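Local coordinates for protein beta-1,3-xylanase (Alcaligenes sp., PDB 2COV) that serves as the family 31 carbohydrate-binding module of a beta-1,3-xylanase and binds beta-1,3-xylan, probably helping to hold the enzyme on its substrate, at residues 8-19 / 85-96. Sequence-based numbering, arbitrary orientation.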
ATOM      1  N   ASN A   8      30.163  -2.662   5.131  1.00 23.78           N
ATOM      2  CA  ASN A   8      29.136  -2.322   4.150  1.00 22.36           C
ATOM      3  C   ASN A   8      28.590  -3.538   3.389  1.00 22.26           C
ATOM      4  O   ASN A   8      27.539  -3.379   2.778  1.00 23.47           O
ATOM      5  CB  ASN A   8      29.685  -1.251   3.228  1.00 25.22           C
ATOM      6  CG  ASN A   8      31.015  -1.647   2.619  1.00 29.14           C
ATOM      7  OD1 ASN A   8      32.016  -1.861   3.344  1.00 35.28           O
ATOM      8  ND2 ASN A   8      31.055  -1.764   1.290  1.00 31.84           N
ATOM      9  N   CYS A   9      29.295  -4.680   3.447  1.00 22.13           N
ATOM     10  CA  CYS A   9      28.886  -5.939   2.814  1.00 22.52           C
ATOM     11  C   CYS A   9      28.287  -6.960   3.739  1.00 21.65           C
ATOM     12  O   CYS A   9      27.928  -8.038   3.319  1.00 22.00           O
ATOM     13  CB  CYS A   9      30.082  -6.553   2.106  1.00 23.01           C
ATOM     14  SG  CYS A   9      30.555  -5.626   0.694  1.00 28.77           S
ATOM     15  N   GLN A  10      28.163  -6.689   5.030  1.00 21.74           N
ATOM     16  CA  GLN A  10      27.678  -7.664   5.981  1.00 22.66           C
ATOM     17  C   GLN A  10      26.187  -7.994   5.894  1.00 20.97           C
ATOM     18  O   GLN A  10      25.744  -9.128   6.165  1.00 23.32           O
ATOM     19  CB  GLN A  10      28.044  -7.173   7.391  1.00 23.39           C
ATOM     20  CG  GLN A  10      29.549  -7.351   7.630  1.00 25.43           C
ATOM     21  CD  GLN A  10      30.079  -6.794   8.883  1.00 27.19           C
ATOM     22  OE1 GLN A  10      29.353  -6.262   9.745  1.00 29.83           O
ATOM     23  NE2 GLN A  10      31.419  -6.813   8.964  1.00 29.07           N
ATOM     24  N   ASP A  11      25.399  -6.992   5.639  1.00 21.08           N
ATOM     25  CA  ASP A  11      23.970  -7.139   5.707  1.00 19.02           C
ATOM     26  C   ASP A  11      23.452  -8.038   4.611  1.00 16.38           C
ATOM     27  O   ASP A  11      23.937  -8.044   3.501  1.00 16.27           O
ATOM     28  CB  ASP A  11      23.286  -5.753   5.570  1.00 19.95           C
ATOM     29  CG  ASP A  11      23.350  -4.880   6.838  1.00 25.37           C
ATOM     30  OD1 ASP A  11      22.843  -3.767   6.716  1.00 29.97           O
ATOM     31  OD2 ASP A  11      23.879  -5.266   7.913  1.00 30.41           O
ATOM     32  N   ASP A  12      22.488  -8.824   5.015  1.00 15.23           N
ATOM     33  CA  ASP A  12      21.803  -9.742   4.102  1.00 14.83           C
ATOM     34  C   ASP A  12      21.012  -9.060   3.003  1.00 12.86           C
ATOM     35  O   ASP A  12      20.821  -9.668   1.963  1.00 12.93           O
ATOM     36  CB  ASP A  12      20.866 -10.603   4.921  1.00 15.74           C
ATOM     37  CG  ASP A  12      21.568 -11.670   5.759  1.00 18.96           C
ATOM     38  OD1 ASP A  12      22.661 -12.131   5.380  1.00 22.89           O
ATOM     39  OD2 ASP A  12      20.907 -12.070   6.727  1.00 21.46           O
ATOM     40  N   PHE A  13      20.578  -7.839   3.205  1.00 12.36           N
ATOM     41  CA  PHE A  13      19.839  -7.035   2.248  1.00 11.89           C
ATOM     42  C   PHE A  13      20.799  -5.981   1.746  1.00 11.85           C
ATOM     43  O   PHE A  13      21.206  -5.108   2.519  1.00 12.27           O
ATOM     44  CB  PHE A  13      18.651  -6.396   2.977  1.00 12.39           C
ATOM     45  CG  PHE A  13      17.653  -5.705   2.090  1.00 11.75           C
ATOM     46  CD1 PHE A  13      16.692  -4.885   2.670  1.00 12.66           C
ATOM     47  CD2 PHE A  13      17.653  -5.803   0.700  1.00 11.57           C
ATOM     48  CE1 PHE A  13      15.757  -4.225   1.946  1.00 13.40           C
ATOM     49  CE2 PHE A  13      16.696  -5.163  -0.052  1.00 11.45           C
ATOM     50  CZ  PHE A  13      15.762  -4.373   0.578  1.00 12.71           C
ATOM     51  N   ASN A  14      21.262  -6.083   0.509  1.00 12.11           N
ATOM     52  CA  ASN A  14      22.373  -5.237   0.104  1.00 12.60           C
ATOM     53  C   ASN A  14      22.433  -5.137  -1.426  1.00 11.56           C
ATOM     54  O   ASN A  14      21.509  -5.490  -2.140  1.00 12.38           O
ATOM     55  CB  ASN A  14      23.637  -5.845   0.734  1.00 13.61           C
ATOM     56  CG  ASN A  14      24.634  -4.882   1.239  1.00 16.11           C
ATOM     57  OD1 ASN A  14      25.306  -5.252   2.276  1.00 21.92           O
ATOM     58  ND2 ASN A  14      24.765  -3.772   0.666  1.00 14.26           N
ATOM     59  N   PHE A  15      23.528  -4.553  -1.894  1.00 13.51           N
ATOM     60  CA  PHE A  15      23.768  -4.394  -3.333  1.00 13.64           C
ATOM     61  C   PHE A  15      25.209  -4.587  -3.686  1.00 14.97           C
ATOM     62  O   PHE A  15      26.104  -4.437  -2.860  1.00 14.09           O
ATOM     63  CB  PHE A  15      23.285  -3.049  -3.844  1.00 14.77           C
ATOM     64  CG  PHE A  15      24.135  -1.917  -3.375  1.00 13.65           C
ATOM     65  CD1 PHE A  15      23.923  -1.311  -2.171  1.00 15.07           C
ATOM     66  CD2 PHE A  15      25.216  -1.462  -4.159  1.00 15.34           C
ATOM     67  CE1 PHE A  15      24.744  -0.265  -1.724  1.00 15.33           C
ATOM     68  CE2 PHE A  15      26.040  -0.438  -3.698  1.00 15.66           C
ATOM     69  CZ  PHE A  15      25.787   0.214  -2.521  1.00 15.21           C
ATOM     70  N   ASN A  16      25.426  -4.968  -4.960  1.00 15.19           N
ATOM     71  CA  ASN A  16      26.704  -4.984  -5.591  1.00 15.45           C
ATOM     72  C   ASN A  16      26.785  -3.992  -6.722  1.00 14.61           C
ATOM     73  O   ASN A  16      25.850  -3.836  -7.521  1.00 15.30           O
ATOM     74  CB  ASN A  16      26.973  -6.355  -6.245  1.00 16.55           C
ATOM     75  CG  ASN A  16      27.029  -7.489  -5.254  1.00 17.82           C
ATOM     76  OD1 ASN A  16      27.768  -7.420  -4.264  1.00 17.09           O
ATOM     77  ND2 ASN A  16      26.287  -8.563  -5.533  1.00 18.53           N
ATOM     78  N   TYR A  17      27.920  -3.310  -6.822  1.00 15.83           N
ATOM     79  CA  TYR A  17      28.281  -2.643  -8.048  1.00 16.28           C
ATOM     80  C   TYR A  17      28.550  -3.694  -9.168  1.00 15.99           C
ATOM     81  O   TYR A  17      29.280  -4.625  -8.940  1.00 18.59           O
ATOM     82  CB  TYR A  17      29.517  -1.778  -7.781  1.00 17.75           C
ATOM     83  CG  TYR A  17      30.222  -1.231  -8.995  1.00 18.67           C
ATOM     84  CD1 TYR A  17      31.239  -1.948  -9.640  1.00 20.45           C
ATOM     85  CD2 TYR A  17      29.921   0.021  -9.484  1.00 18.21           C
ATOM     86  CE1 TYR A  17      31.908  -1.405 -10.738  1.00 21.60           C
ATOM     87  CE2 TYR A  17      30.614   0.560 -10.574  1.00 19.94           C
ATOM     88  CZ  TYR A  17      31.556  -0.153 -11.168  1.00 18.90           C
ATOM     89  OH  TYR A  17      32.291   0.378 -12.264  1.00 22.99           O
ATOM     90  N   VAL A  18      27.942  -3.476 -10.304  1.00 16.31           N
ATOM     91  CA  VAL A  18      28.166  -4.339 -11.499  1.00 16.26           C
ATOM     92  C   VAL A  18      29.014  -3.559 -12.485  1.00 17.78           C
ATOM     93  O   VAL A  18      30.044  -4.064 -12.951  1.00 18.06           O
ATOM     94  CB  VAL A  18      26.847  -4.815 -12.112  1.00 17.20           C
ATOM     95  CG1 VAL A  18      27.087  -5.645 -13.361  1.00 18.84           C
ATOM     96  CG2 VAL A  18      26.029  -5.636 -11.104  1.00 17.66           C
ATOM     97  N   SER A  19      28.553  -2.349 -12.807  1.00 17.79           N
ATOM     98  CA  SER A  19      29.355  -1.433 -13.632  1.00 19.05           C
ATOM     99  C   SER A  19      28.891  -0.052 -13.286  1.00 19.55           C
ATOM    100  O   SER A  19      27.977   0.113 -12.494  1.00 19.35           O
ATOM    101  CB  SER A  19      29.144  -1.728 -15.097  1.00 19.25           C
ATOM    102  OG  SER A  19      27.842  -1.365 -15.511  1.00 22.68           O
ATOM    103  N   ASP A  85      12.269  -2.675   3.108  1.00 11.19           N
ATOM    104  CA  ASP A  85      12.792  -1.524   2.406  1.00 11.88           C
ATOM    105  C   ASP A  85      14.032  -1.027   3.079  1.00 10.86           C
ATOM    106  O   ASP A  85      14.062  -0.948   4.304  1.00 11.34           O
ATOM    107  CB  ASP A  85      11.752  -0.382   2.351  1.00 12.32           C
ATOM    108  CG  ASP A  85      10.366  -0.765   1.752  1.00 16.24           C
ATOM    109  OD1 ASP A  85      10.342  -1.177   0.614  1.00 18.18           O
ATOM    110  OD2 ASP A  85       9.276  -0.671   2.460  1.00 19.22           O
ATOM    111  N   ARG A  86      15.009  -0.563   2.302  1.00 11.35           N
ATOM    112  CA  ARG A  86      16.133   0.216   2.887  1.00 10.69           C
ATOM    113  C   ARG A  86      16.643   1.206   1.875  1.00 10.36           C
ATOM    114  O   ARG A  86      16.737   0.885   0.693  1.00 11.37           O
ATOM    115  CB  ARG A  86      17.198  -0.707   3.366  1.00 12.23           C
ATOM    116  CG  ARG A  86      18.063  -1.351   2.333  1.00 11.75           C
ATOM    117  CD  ARG A  86      19.257  -2.187   2.931  1.00 14.92           C
ATOM    118  NE  ARG A  86      20.210  -1.247   3.571  1.00 15.51           N
ATOM    119  CZ  ARG A  86      21.535  -1.436   3.603  1.00 19.39           C
ATOM    120  NH1 ARG A  86      22.147  -2.517   3.141  1.00 22.28           N
ATOM    121  NH2 ARG A  86      22.308  -0.519   4.169  1.00 22.79           N
ATOM    122  N   ASN A  87      17.102   2.349   2.336  1.00 11.40           N
ATOM    123  CA  ASN A  87      17.736   3.349   1.451  1.00 11.64           C
ATOM    124  C   ASN A  87      19.220   3.201   1.442  1.00 12.00           C
ATOM    125  O   ASN A  87      19.857   2.980   2.492  1.00 12.70           O
ATOM    126  CB  ASN A  87      17.405   4.777   1.926  1.00 11.75           C
ATOM    127  CG  ASN A  87      15.961   5.127   1.883  1.00 12.73           C
ATOM    128  OD1 ASN A  87      15.182   4.518   1.167  1.00 12.32           O
ATOM    129  ND2 ASN A  87      15.604   6.185   2.666  1.00 13.81           N
ATOM    130  N   ILE A  88      19.802   3.347   0.251  1.00 12.03           N
ATOM    131  CA  ILE A  88      21.242   3.240   0.034  1.00 13.69           C
ATOM    132  C   ILE A  88      21.720   4.344  -0.925  1.00 14.14           C
ATOM    133  O   ILE A  88      20.929   4.968  -1.623  1.00 14.52           O
ATOM    134  CB  ILE A  88      21.697   1.818  -0.488  1.00 13.62           C
ATOM    135  CG1 ILE A  88      21.108   1.494  -1.852  1.00 14.09           C
ATOM    136  CG2 ILE A  88      21.326   0.767   0.516  1.00 14.49           C
ATOM    137  CD1 ILE A  88      21.882   2.059  -3.088  1.00 15.63           C
ATOM    138  N   THR A  89      23.007   4.570  -0.870  1.00 15.75           N
ATOM    139  CA  THR A  89      23.716   5.323  -1.913  1.00 16.55           C
ATOM    140  C   THR A  89      24.518   4.373  -2.790  1.00 15.80           C
ATOM    141  O   THR A  89      25.221   3.531  -2.270  1.00 16.58           O
ATOM    142  CB  THR A  89      24.617   6.366  -1.261  1.00 19.55           C
ATOM    143  OG1 THR A  89      23.831   7.263  -0.462  1.00 20.05           O
ATOM    144  CG2 THR A  89      25.414   7.173  -2.324  1.00 19.23           C
ATOM    145  N   PHE A  90      24.367   4.488  -4.085  1.00 16.11           N
ATOM    146  CA  PHE A  90      25.051   3.583  -4.981  1.00 16.15           C
ATOM    147  C   PHE A  90      26.537   3.911  -5.094  1.00 15.82           C
ATOM    148  O   PHE A  90      26.888   5.049  -5.442  1.00 17.17           O
ATOM    149  CB  PHE A  90      24.394   3.598  -6.352  1.00 16.63           C
ATOM    150  CG  PHE A  90      25.012   2.694  -7.379  1.00 14.94           C
ATOM    151  CD1 PHE A  90      25.496   1.481  -7.042  1.00 16.10           C
ATOM    152  CD2 PHE A  90      25.088   3.102  -8.688  1.00 16.68           C
ATOM    153  CE1 PHE A  90      26.051   0.649  -7.983  1.00 17.77           C
ATOM    154  CE2 PHE A  90      25.615   2.289  -9.646  1.00 15.98           C
ATOM    155  CZ  PHE A  90      26.120   1.068  -9.299  1.00 16.89           C
ATOM    156  N   THR A  91      27.369   2.967  -4.681  1.00 17.39           N
ATOM    157  CA  THR A  91      28.815   3.084  -4.683  1.00 17.96           C
ATOM    158  C   THR A  91      29.407   1.862  -5.383  1.00 18.69           C
ATOM    159  O   THR A  91      28.682   0.971  -5.779  1.00 18.06           O
ATOM    160  CB  THR A  91      29.379   3.034  -3.236  1.00 17.95           C
ATOM    161  OG1 THR A  91      29.064   1.734  -2.648  1.00 20.66           O
ATOM    162  CG2 THR A  91      28.727   4.098  -2.317  1.00 19.34           C
ATOM    163  N   THR A  92      30.749   1.824  -5.430  1.00 19.21           N
ATOM    164  CA  THR A  92      31.467   0.767  -6.092  1.00 18.88           C
ATOM    165  C   THR A  92      31.681  -0.497  -5.231  1.00 19.03           C
ATOM    166  O   THR A  92      32.414  -1.390  -5.654  1.00 20.12           O
ATOM    167  CB  THR A  92      32.797   1.262  -6.627  1.00 20.55           C
ATOM    168  OG1 THR A  92      33.489   1.765  -5.483  1.00 21.91           O
ATOM    169  CG2 THR A  92      32.567   2.319  -7.706  1.00 21.51           C
ATOM    170  N   GLN A  93      30.952  -0.661  -4.096  1.00 17.79           N
ATOM    171  CA  GLN A  93      31.170  -1.877  -3.283  1.00 18.76           C
ATOM    172  C   GLN A  93      30.762  -3.141  -4.025  1.00 17.41           C
ATOM    173  O   GLN A  93      29.783  -3.122  -4.724  1.00 18.15           O
ATOM    174  CB  GLN A  93      30.366  -1.808  -1.982  1.00 18.21           C
ATOM    175  CG  GLN A  93      28.857  -1.843  -2.138  1.00 18.87           C
ATOM    176  CD  GLN A  93      28.106  -1.867  -0.795  1.00 19.78           C
ATOM    177  OE1 GLN A  93      28.441  -1.112   0.130  1.00 20.20           O
ATOM    178  NE2 GLN A  93      27.103  -2.690  -0.698  1.00 17.17           N
ATOM    179  N   VAL A  94      31.521  -4.211  -3.830  1.00 18.94           N
ATOM    180  CA  VAL A  94      31.190  -5.512  -4.356  1.00 20.23           C
ATOM    181  C   VAL A  94      31.250  -6.440  -3.145  1.00 21.09           C
ATOM    182  O   VAL A  94      32.322  -6.637  -2.520  1.00 23.26           O
ATOM    183  CB  VAL A  94      32.164  -5.938  -5.473  1.00 21.38           C
ATOM    184  CG1 VAL A  94      31.872  -7.326  -5.930  1.00 25.53           C
ATOM    185  CG2 VAL A  94      32.098  -4.966  -6.612  1.00 21.99           C
ATOM    186  N   CYS A  95      30.119  -7.060  -2.850  1.00 20.35           N
ATOM    187  CA  CYS A  95      29.951  -7.813  -1.635  1.00 24.10           C
ATOM    188  C   CYS A  95      29.682  -9.311  -1.800  1.00 26.64           C
ATOM    189  O   CYS A  95      30.236 -10.123  -1.054  1.00 29.26           O
ATOM    190  CB  CYS A  95      28.728  -7.289  -0.912  1.00 24.92           C
ATOM    191  SG  CYS A  95      28.822  -5.625  -0.436  1.00 27.02           S
ATOM    192  N   ASN A  96      28.738  -9.668  -2.656  1.00 27.64           N
ATOM    193  CA  ASN A  96      28.239 -11.058  -2.775  1.00 28.91           C
ATOM    194  C   ASN A  96      28.119 -11.232  -4.245  1.00 30.99           C
ATOM    195  O   ASN A  96      27.011 -11.010  -4.780  1.00 31.83           O
ATOM    196  CB  ASN A  96      26.854 -11.190  -2.095  1.00 28.81           C
ATOM    197  CG  ASN A  96      26.352 -12.607  -2.021  1.00 29.87           C
ATOM    198  OD1 ASN A  96      25.580 -12.963  -1.117  1.00 34.38           O
ATOM    199  ND2 ASN A  96      26.756 -13.433  -2.980  1.00 29.51           N
TER
HETATM  200  O   HOH W   1      24.952  -2.151   4.258  1.00 36.57           O
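The ring of Phe-15 lies between Gln-93 and Ile-88, at the tightly packed centre where the C-terminal tail, leaving strand 80-89, folds over strand 13-19. These are the outermost strands of the chain's antiparallel sheet; their segments' axes approach to 8.7 Å, consistent with a closed, sandwich-like E-set fold. Gln-93 lays its amide almost flat on one face (planes 7° apart), with NE2 over the ring centre; Ile-88 CD1 takes the opposite face, offset toward the rim. Phe-15 reaches this slot because its CG stands between the backbone N and the carbonyl carbon (chi1 71°). A long, flat amide suits Gln-93, since while stacked it also donates from NE2 to Phe-15 O (3.0 Å) and accepts at OE1 from Asn-8 ND2 (2.9 Å), the latter donor sitting above its carbonyl plane.

Farther along, Tyr-17 N gives Gln-93 O a nearly straight 2.8 Å bond, and Thr-92 CG2 makes a CH-pi contact over one face of the Tyr-17 ring. Asn-16 offers both halves of a carboxamide: OD1 accepts from Cys-95 N (2.8 Å) and Asn-96 N, while ND2 donates to Asn-96 O (2.7 Å) and to Glu-24. Shortening Asn-16 to alanine would probably leave both tail N-H groups without their shared acceptor, and the last ordered residues held mainly by the Cys-9–Cys-95 disulfide and Arg-56.

The Arg-86 side is looser. An arginine's aliphatic stem and charged end serve two partners: CG makes a CH-pi contact over the Phe-13 ring, and NH1 meets Phe-13 O in the carbonyl plane (2.8 Å). Asp-11 OD1 lies over a guanidinium face, 3.9 Å from NH1, a long ion pair without a directed N-H; one water bridges NH1 to Asn-8 O, and Arg-76 of a neighbouring subunit packs alongside. The chemistry thus implies a tail fixed by directional amide bonds and a covalent link, with one directed arginine bond, helped by a long ion pair and a water, at the looser margin.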